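Local coordinates for protein NAD-dependent aldehyde dehydrogenase (Burkholderia multivorans, PDB 5UJU) that probably oxidises aldehydes to carboxylic acids with NAD as cofactor, as a member of the aldehyde dehydrogenase family, at residues A[155-168]-A[216-230]. Numbering follows the deposited sequence.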
ATOM      1  N   ALA A 155       8.807  19.394 -19.098  1.00 37.80           N
ATOM      2  CA  ALA A 155       7.778  18.603 -18.430  1.00 36.31           C
ATOM      3  C   ALA A 155       7.470  17.314 -19.180  1.00 33.64           C
ATOM      4  O   ALA A 155       7.149  16.298 -18.556  1.00 37.97           O
ATOM      5  CB  ALA A 155       6.507  19.439 -18.253  1.00 41.95           C
ATOM      6  N   GLY A 156       7.550  17.319 -20.511  1.00 32.30           N
ATOM      7  CA  GLY A 156       7.243  16.104 -21.239  1.00 28.59           C
ATOM      8  C   GLY A 156       8.421  15.159 -21.352  1.00 29.57           C
ATOM      9  O   GLY A 156       8.228  13.944 -21.444  1.00 30.93           O
ATOM     10  N   GLY A 157       9.647  15.688 -21.316  1.00 26.10           N
ATOM     11  CA  GLY A 157      10.836  14.885 -21.493  1.00 26.04           C
ATOM     12  C   GLY A 157      11.594  14.695 -20.191  1.00 25.83           C
ATOM     13  O   GLY A 157      11.164  13.958 -19.306  1.00 26.48           O
ATOM     14  N   PRO A 158      12.730  15.387 -20.048  1.00 29.89           N
ATOM     15  CA  PRO A 158      13.599  15.179 -18.868  1.00 27.86           C
ATOM     16  C   PRO A 158      12.912  15.136 -17.509  1.00 34.84           C
ATOM     17  O   PRO A 158      13.222  14.242 -16.713  1.00 36.48           O
ATOM     18  CB  PRO A 158      14.566  16.366 -18.970  1.00 29.43           C
ATOM     19  CG  PRO A 158      14.702  16.586 -20.428  1.00 30.64           C
ATOM     20  CD  PRO A 158      13.377  16.227 -21.066  1.00 28.97           C
ATOM     21  N   HIS A 159      12.000  16.069 -17.201  1.00 28.77           N
ATOM     22  CA  HIS A 159      11.374  16.047 -15.875  1.00 26.54           C
ATOM     23  C   HIS A 159      10.479  14.823 -15.703  1.00 28.98           C
ATOM     24  O   HIS A 159      10.436  14.228 -14.617  1.00 24.86           O
ATOM     25  CB  HIS A 159      10.577  17.333 -15.628  1.00 27.04           C
ATOM     26  CG  HIS A 159      11.432  18.545 -15.424  1.00 36.32           C
ATOM     27  ND1 HIS A 159      10.903  19.789 -15.157  1.00 39.03           N
ATOM     28  CD2 HIS A 159      12.775  18.706 -15.443  1.00 38.26           C
ATOM     29  CE1 HIS A 159      11.882  20.667 -15.035  1.00 41.60           C
ATOM     30  NE2 HIS A 159      13.029  20.034 -15.202  1.00 41.92           N
ATOM     31  N   ALA A 160       9.764  14.424 -16.766  1.00 26.35           N
ATOM     32  CA  ALA A 160       8.973  13.199 -16.699  1.00 23.62           C
ATOM     33  C   ALA A 160       9.878  11.989 -16.565  1.00 30.56           C
ATOM     34  O   ALA A 160       9.583  11.064 -15.795  1.00 28.33           O
ATOM     35  CB  ALA A 160       8.085  13.052 -17.936  1.00 23.61           C
ATOM     36  N   GLN A 161      10.989  11.991 -17.308  1.00 27.68           N
ATOM     37  CA  GLN A 161      11.970  10.920 -17.196  1.00 28.13           C
ATOM     38  C   GLN A 161      12.575  10.870 -15.794  1.00 27.30           C
ATOM     39  O   GLN A 161      12.786   9.783 -15.244  1.00 29.56           O
ATOM     40  CB  GLN A 161      13.034  11.108 -18.279  1.00 27.82           C
ATOM     41  CG  GLN A 161      12.454  10.983 -19.693  1.00 28.23           C
ATOM     42  CD  GLN A 161      13.155  11.853 -20.704  1.00 31.62           C
ATOM     43  OE1 GLN A 161      14.226  12.398 -20.436  1.00 28.38           O
ATOM     44  NE2 GLN A 161      12.559  11.982 -21.887  1.00 29.04           N
ATOM     45  N   ASP A 162      12.816  12.039 -15.185  1.00 29.34           N
ATOM     46  CA  ASP A 162      13.203  12.089 -13.772  1.00 32.61           C
ATOM     47  C   ASP A 162      12.200  11.345 -12.889  1.00 29.57           C
ATOM     48  O   ASP A 162      12.579  10.531 -12.038  1.00 30.74           O
ATOM     49  CB  ASP A 162      13.317  13.543 -13.298  1.00 27.62           C
ATOM     50  CG  ASP A 162      14.564  14.245 -13.793  1.00 33.69           C
ATOM     51  OD1 ASP A 162      15.543  13.564 -14.163  1.00 37.58           O
ATOM     52  OD2 ASP A 162      14.556  15.501 -13.806  1.00 39.01           O
ATOM     53  N   ARG A 163      10.911  11.639 -13.058  1.00 30.94           N
ATOM     54  CA  ARG A 163       9.884  11.033 -12.211  1.00 30.61           C
ATOM     55  C   ARG A 163       9.752   9.540 -12.485  1.00 24.53           C
ATOM     56  O   ARG A 163       9.449   8.760 -11.574  1.00 25.37           O
ATOM     57  CB  ARG A 163       8.537  11.742 -12.415  1.00 30.45           C
ATOM     58  CG  ARG A 163       8.440  13.151 -11.782  1.00 31.26           C
ATOM     59  CD  ARG A 163       8.438  13.081 -10.250  1.00 31.35           C
ATOM     60  NE  ARG A 163       8.364  14.409  -9.621  1.00 33.50           N
ATOM     61  CZ  ARG A 163       8.304  14.624  -8.304  1.00 31.64           C
ATOM     62  NH1 ARG A 163       8.325  13.604  -7.446  1.00 27.78           N
ATOM     63  NH2 ARG A 163       8.233  15.869  -7.833  1.00 29.26           N
ATOM     64  N   ALA A 164       9.923   9.130 -13.742  1.00 26.10           N
ATOM     65  CA  ALA A 164       9.970   7.702 -14.046  1.00 21.16           C
ATOM     66  C   ALA A 164      11.144   7.040 -13.332  1.00 26.79           C
ATOM     67  O   ALA A 164      10.985   6.012 -12.670  1.00 25.39           O
ATOM     68  CB  ALA A 164      10.056   7.491 -15.560  1.00 22.54           C
ATOM     69  N   LEU A 165      12.326   7.658 -13.411  1.00 29.15           N
ATOM     70  CA  LEU A 165      13.511   7.086 -12.781  1.00 27.05           C
ATOM     71  C   LEU A 165      13.356   7.031 -11.267  1.00 32.91           C
ATOM     72  O   LEU A 165      13.782   6.065 -10.618  1.00 24.06           O
ATOM     73  CB  LEU A 165      14.737   7.921 -13.148  1.00 26.02           C
ATOM     74  CG  LEU A 165      16.045   7.384 -12.551  1.00 31.92           C
ATOM     75  CD1 LEU A 165      16.525   6.213 -13.339  1.00 33.74           C
ATOM     76  CD2 LEU A 165      17.117   8.440 -12.487  1.00 31.73           C
ATOM     77  N   GLU A 166      12.730   8.059 -10.694  1.00 23.71           N
ATOM     78  CA  GLU A 166      12.399   8.057  -9.275  1.00 26.86           C
ATOM     79  C   GLU A 166      11.543   6.853  -8.904  1.00 26.99           C
ATOM     80  O   GLU A 166      11.797   6.183  -7.896  1.00 31.27           O
ATOM     81  CB  GLU A 166      11.684   9.364  -8.928  1.00 23.83           C
ATOM     82  CG  GLU A 166      11.305   9.500  -7.482  1.00 27.14           C
ATOM     83  CD  GLU A 166      10.598  10.825  -7.227  1.00 30.04           C
ATOM     84  OE1 GLU A 166       9.590  11.092  -7.916  1.00 35.82           O
ATOM     85  OE2 GLU A 166      11.056  11.581  -6.352  1.00 35.11           O
ATOM     86  N   ALA A 167      10.519   6.563  -9.709  1.00 28.79           N
ATOM     87  CA  ALA A 167       9.667   5.412  -9.439  1.00 27.07           C
ATOM     88  C   ALA A 167      10.461   4.102  -9.516  1.00 29.88           C
ATOM     89  O   ALA A 167      10.263   3.202  -8.693  1.00 24.84           O
ATOM     90  CB  ALA A 167       8.493   5.395 -10.414  1.00 28.17           C
ATOM     91  N   VAL A 168      11.358   3.983 -10.502  1.00 25.49           N
ATOM     92  CA  VAL A 168      12.187   2.785 -10.621  1.00 25.74           C
ATOM     93  C   VAL A 168      13.090   2.648  -9.402  1.00 28.82           C
ATOM     94  O   VAL A 168      13.266   1.549  -8.859  1.00 27.83           O
ATOM     95  CB  VAL A 168      13.005   2.829 -11.926  1.00 27.17           C
ATOM     96  CG1 VAL A 168      14.016   1.691 -11.964  1.00 25.84           C
ATOM     97  CG2 VAL A 168      12.087   2.760 -13.135  1.00 28.78           C
ATOM     98  N   PHE A 216      -0.618  16.546 -18.796  1.00 29.39           N
ATOM     99  CA  PHE A 216       0.738  16.060 -18.526  1.00 31.81           C
ATOM    100  C   PHE A 216       0.792  14.563 -18.785  1.00 35.32           C
ATOM    101  O   PHE A 216       0.986  13.758 -17.860  1.00 31.47           O
ATOM    102  CB  PHE A 216       1.171  16.395 -17.098  1.00 32.42           C
ATOM    103  CG  PHE A 216       1.441  17.865 -16.877  1.00 37.49           C
ATOM    104  CD1 PHE A 216       0.405  18.745 -16.609  1.00 32.32           C
ATOM    105  CD2 PHE A 216       2.735  18.366 -16.958  1.00 37.74           C
ATOM    106  CE1 PHE A 216       0.654  20.098 -16.421  1.00 34.80           C
ATOM    107  CE2 PHE A 216       2.993  19.728 -16.766  1.00 39.27           C
ATOM    108  CZ  PHE A 216       1.946  20.589 -16.504  1.00 37.51           C
ATOM    109  N   PRO A 217       0.683  14.160 -20.058  1.00 36.23           N
ATOM    110  CA  PRO A 217       0.580  12.719 -20.360  1.00 37.29           C
ATOM    111  C   PRO A 217       1.785  11.916 -19.898  1.00 36.94           C
ATOM    112  O   PRO A 217       1.615  10.836 -19.308  1.00 30.63           O
ATOM    113  CB  PRO A 217       0.413  12.696 -21.890  1.00 35.52           C
ATOM    114  CG  PRO A 217       1.025  13.988 -22.371  1.00 34.55           C
ATOM    115  CD  PRO A 217       0.720  14.992 -21.274  1.00 35.16           C
ATOM    116  N   THR A 218       3.002  12.411 -20.136  1.00 32.85           N
ATOM    117  CA  THR A 218       4.173  11.662 -19.688  1.00 34.91           C
ATOM    118  C   THR A 218       4.504  11.944 -18.221  1.00 25.46           C
ATOM    119  O   THR A 218       4.843  11.022 -17.474  1.00 25.81           O
ATOM    120  CB  THR A 218       5.376  11.967 -20.585  1.00 31.03           C
ATOM    121  OG1 THR A 218       5.635  13.378 -20.592  1.00 30.59           O
ATOM    122  CG2 THR A 218       5.110  11.487 -22.013  1.00 33.84           C
ATOM    123  N   TRP A 219       4.423  13.199 -17.788  1.00 27.43           N
ATOM    124  CA  TRP A 219       4.824  13.523 -16.419  1.00 29.38           C
ATOM    125  C   TRP A 219       3.935  12.814 -15.410  1.00 33.54           C
ATOM    126  O   TRP A 219       4.424  12.265 -14.414  1.00 35.41           O
ATOM    127  CB  TRP A 219       4.772  15.027 -16.194  1.00 25.91           C
ATOM    128  CG  TRP A 219       5.523  15.485 -14.954  1.00 36.17           C
ATOM    129  CD1 TRP A 219       6.811  15.941 -14.895  1.00 32.91           C
ATOM    130  CD2 TRP A 219       5.014  15.546 -13.610  1.00 36.09           C
ATOM    131  NE1 TRP A 219       7.136  16.284 -13.598  1.00 33.58           N
ATOM    132  CE2 TRP A 219       6.053  16.044 -12.792  1.00 33.43           C
ATOM    133  CE3 TRP A 219       3.783  15.228 -13.020  1.00 40.35           C
ATOM    134  CZ2 TRP A 219       5.900  16.231 -11.415  1.00 37.85           C
ATOM    135  CZ3 TRP A 219       3.634  15.412 -11.650  1.00 43.19           C
ATOM    136  CH2 TRP A 219       4.688  15.908 -10.866  1.00 42.11           C
ATOM    137  N   ASN A 220       2.620  12.835 -15.640  1.00 28.90           N
ATOM    138  CA  ASN A 220       1.709  12.088 -14.783  1.00 34.51           C
ATOM    139  C   ASN A 220       1.648  10.607 -15.135  1.00 33.12           C
ATOM    140  O   ASN A 220       1.396   9.786 -14.250  1.00 36.44           O
ATOM    141  CB  ASN A 220       0.296  12.682 -14.830  1.00 33.45           C
ATOM    142  CG  ASN A 220       0.182  13.986 -14.052  1.00 49.29           C
ATOM    143  OD1 ASN A 220      -0.211  15.015 -14.590  1.00 56.86           O
ATOM    144  ND2 ASN A 220       0.519  13.934 -12.771  1.00 51.17           N
ATOM    145  N   GLY A 221       1.846  10.242 -16.401  1.00 31.25           N
ATOM    146  CA  GLY A 221       1.716   8.844 -16.781  1.00 27.21           C
ATOM    147  C   GLY A 221       2.927   7.986 -16.460  1.00 30.29           C
ATOM    148  O   GLY A 221       2.780   6.813 -16.094  1.00 31.97           O
ATOM    149  N   TYR A 222       4.128   8.555 -16.583  1.00 25.92           N
ATOM    150  CA  TYR A 222       5.339   7.752 -16.403  1.00 25.76           C
ATOM    151  C   TYR A 222       5.475   7.110 -15.032  1.00 25.83           C
ATOM    152  O   TYR A 222       5.935   5.955 -14.979  1.00 27.44           O
ATOM    153  CB  TYR A 222       6.596   8.583 -16.680  1.00 23.18           C
ATOM    154  CG  TYR A 222       6.913   8.750 -18.136  1.00 23.26           C
ATOM    155  CD1 TYR A 222       6.025   8.334 -19.116  1.00 23.22           C
ATOM    156  CD2 TYR A 222       8.101   9.340 -18.534  1.00 24.44           C
ATOM    157  CE1 TYR A 222       6.320   8.510 -20.475  1.00 23.85           C
ATOM    158  CE2 TYR A 222       8.400   9.510 -19.862  1.00 23.55           C
ATOM    159  CZ  TYR A 222       7.516   9.089 -20.826  1.00 24.75           C
ATOM    160  OH  TYR A 222       7.837   9.265 -22.148  1.00 24.97           O
ATOM    161  N   PRO A 223       5.174   7.781 -13.901  1.00 27.95           N
ATOM    162  CA  PRO A 223       5.410   7.120 -12.603  1.00 25.43           C
ATOM    163  C   PRO A 223       4.681   5.793 -12.458  1.00 30.98           C
ATOM    164  O   PRO A 223       5.286   4.816 -12.003  1.00 28.47           O
ATOM    165  CB  PRO A 223       4.929   8.167 -11.583  1.00 28.54           C
ATOM    166  CG  PRO A 223       5.173   9.482 -12.274  1.00 27.75           C
ATOM    167  CD  PRO A 223       4.791   9.199 -13.718  1.00 24.65           C
ATOM    168  N   GLY A 224       3.408   5.717 -12.843  1.00 25.97           N
ATOM    169  CA  GLY A 224       2.701   4.447 -12.772  1.00 28.44           C
ATOM    170  C   GLY A 224       3.216   3.424 -13.773  1.00 30.68           C
ATOM    171  O   GLY A 224       3.357   2.242 -13.447  1.00 27.59           O
ATOM    172  N   LEU A 225       3.505   3.863 -15.001  1.00 27.68           N
ATOM    173  CA  LEU A 225       3.981   2.947 -16.036  1.00 27.06           C
ATOM    174  C   LEU A 225       5.278   2.261 -15.620  1.00 26.91           C
ATOM    175  O   LEU A 225       5.407   1.035 -15.711  1.00 24.41           O
ATOM    176  CB  LEU A 225       4.163   3.710 -17.347  1.00 21.50           C
ATOM    177  CG  LEU A 225       4.989   3.097 -18.490  1.00 24.77           C
ATOM    178  CD1 LEU A 225       4.418   1.749 -18.941  1.00 23.78           C
ATOM    179  CD2 LEU A 225       5.058   4.079 -19.663  1.00 21.92           C
ATOM    180  N   PHE A 226       6.244   3.039 -15.136  1.00 23.99           N
ATOM    181  CA  PHE A 226       7.550   2.494 -14.807  1.00 24.82           C
ATOM    182  C   PHE A 226       7.593   1.851 -13.426  1.00 30.59           C
ATOM    183  O   PHE A 226       8.389   0.932 -13.217  1.00 25.69           O
ATOM    184  CB  PHE A 226       8.605   3.594 -14.964  1.00 19.71           C
ATOM    185  CG  PHE A 226       8.898   3.890 -16.399  1.00 26.10           C
ATOM    186  CD1 PHE A 226       9.770   3.081 -17.117  1.00 34.79           C
ATOM    187  CD2 PHE A 226       8.225   4.902 -17.067  1.00 23.18           C
ATOM    188  CE1 PHE A 226      10.015   3.313 -18.461  1.00 33.78           C
ATOM    189  CE2 PHE A 226       8.465   5.139 -18.415  1.00 27.40           C
ATOM    190  CZ  PHE A 226       9.364   4.338 -19.112  1.00 32.97           C
ATOM    191  N   ALA A 227       6.753   2.288 -12.478  1.00 25.92           N
ATOM    192  CA  ALA A 227       6.581   1.496 -11.261  1.00 25.76           C
ATOM    193  C   ALA A 227       6.042   0.102 -11.589  1.00 25.52           C
ATOM    194  O   ALA A 227       6.432  -0.892 -10.957  1.00 22.34           O
ATOM    195  CB  ALA A 227       5.640   2.211 -10.293  1.00 25.93           C
ATOM    196  N   ASP A 228       5.094   0.028 -12.529  1.00 21.60           N
ATOM    197  CA  ASP A 228       4.559  -1.255 -12.970  1.00 22.76           C
ATOM    198  C   ASP A 228       5.665  -2.110 -13.583  1.00 25.04           C
ATOM    199  O   ASP A 228       5.865  -3.260 -13.185  1.00 23.98           O
ATOM    200  CB  ASP A 228       3.431  -1.035 -13.982  1.00 22.99           C
ATOM    201  CG  ASP A 228       2.080  -0.692 -13.344  1.00 24.06           C
ATOM    202  OD1 ASP A 228       1.934  -0.807 -12.115  1.00 24.77           O
ATOM    203  OD2 ASP A 228       1.148  -0.313 -14.103  1.00 24.50           O
ATOM    204  N   LEU A 229       6.407  -1.545 -14.545  1.00 22.32           N
ATOM    205  CA  LEU A 229       7.424  -2.312 -15.267  1.00 27.75           C
ATOM    206  C   LEU A 229       8.557  -2.744 -14.349  1.00 25.96           C
ATOM    207  O   LEU A 229       9.000  -3.894 -14.404  1.00 28.51           O
ATOM    208  CB  LEU A 229       7.980  -1.488 -16.431  1.00 25.92           C
ATOM    209  CG  LEU A 229       7.122  -1.373 -17.682  1.00 30.17           C
ATOM    210  CD1 LEU A 229       7.803  -0.412 -18.667  1.00 29.15           C
ATOM    211  CD2 LEU A 229       6.916  -2.772 -18.303  1.00 25.34           C
ATOM    212  N   ALA A 230       9.026  -1.834 -13.488  1.00 22.85           N
ATOM    213  CA  ALA A 230      10.130  -2.114 -12.580  1.00 26.23           C
ATOM    214  C   ALA A 230       9.783  -3.180 -11.548  1.00 23.17           C
ATOM    215  O   ALA A 230      10.681  -3.694 -10.875  1.00 23.42           O
ATOM    216  CB  ALA A 230      10.571  -0.828 -11.863  1.00 26.31           C
TER
HETATM  217  O   HOH W   1       9.792  11.584 -22.125  1.00 27.76           O
HETATM  218  O   HOH W   2       9.422  16.684 -11.424  1.00 40.59           O
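Arg163 sets its CG methylene over one face of the Trp219 indole: CG stands 3.6 Å above the ring plane, displaced toward the rim, and its off-centre CH-pi contact with the five-membered ring measures 4.2 Å to the centroid. A bend at chi2 brings NE obliquely to within 3.6 Å of Trp219 CZ2, with the guanidinium plane turned 74° from the indole. One water accepts from both Arg163 NE and Trp219 NE1, while Glu166 OE1 receives Arg163 NH1 through its syn lone pair in a salt bridge and Asp530 O takes NH2.

Helix 217-230 connects parallel strands 191-211 and 234-238 in a beta-alpha-beta crossover. Helix 158-175 packs along it at -23°, their axes 7.8 Å apart at closest approach, and Leu127 of helix 97-132 touches Ala164 and Phe226. Alanines permit that closeness: Ala160 CB lies 3.6 Å from Trp219 CA, Ala164 CB comes obliquely to the Phe226 ring, and Ala167 CB rests against Pro223 O. The Tyr222 ring turns its edge to Ala160 O, its faces being taken by Thr218 CB and Phe226 CE2.

At the N-terminal end, chi1 of 57° sets Thr218 OG1 to donate to Gly156 O (2.8 Å), slightly tilted from the carbonyl plane. A second water also donates to Gly156 O, accepts from Gln161 NE2 and meets Tyr222 OH, which additionally bonds Thr250; Gln161 OE1 pairs with Asn131.

Apolar contacts thus fill the middle of this buried helix pair, whereas Gly156 O, at the break before helix 158-175, takes two bonds, and a water joins Arg163 NE to Trp219 NE1.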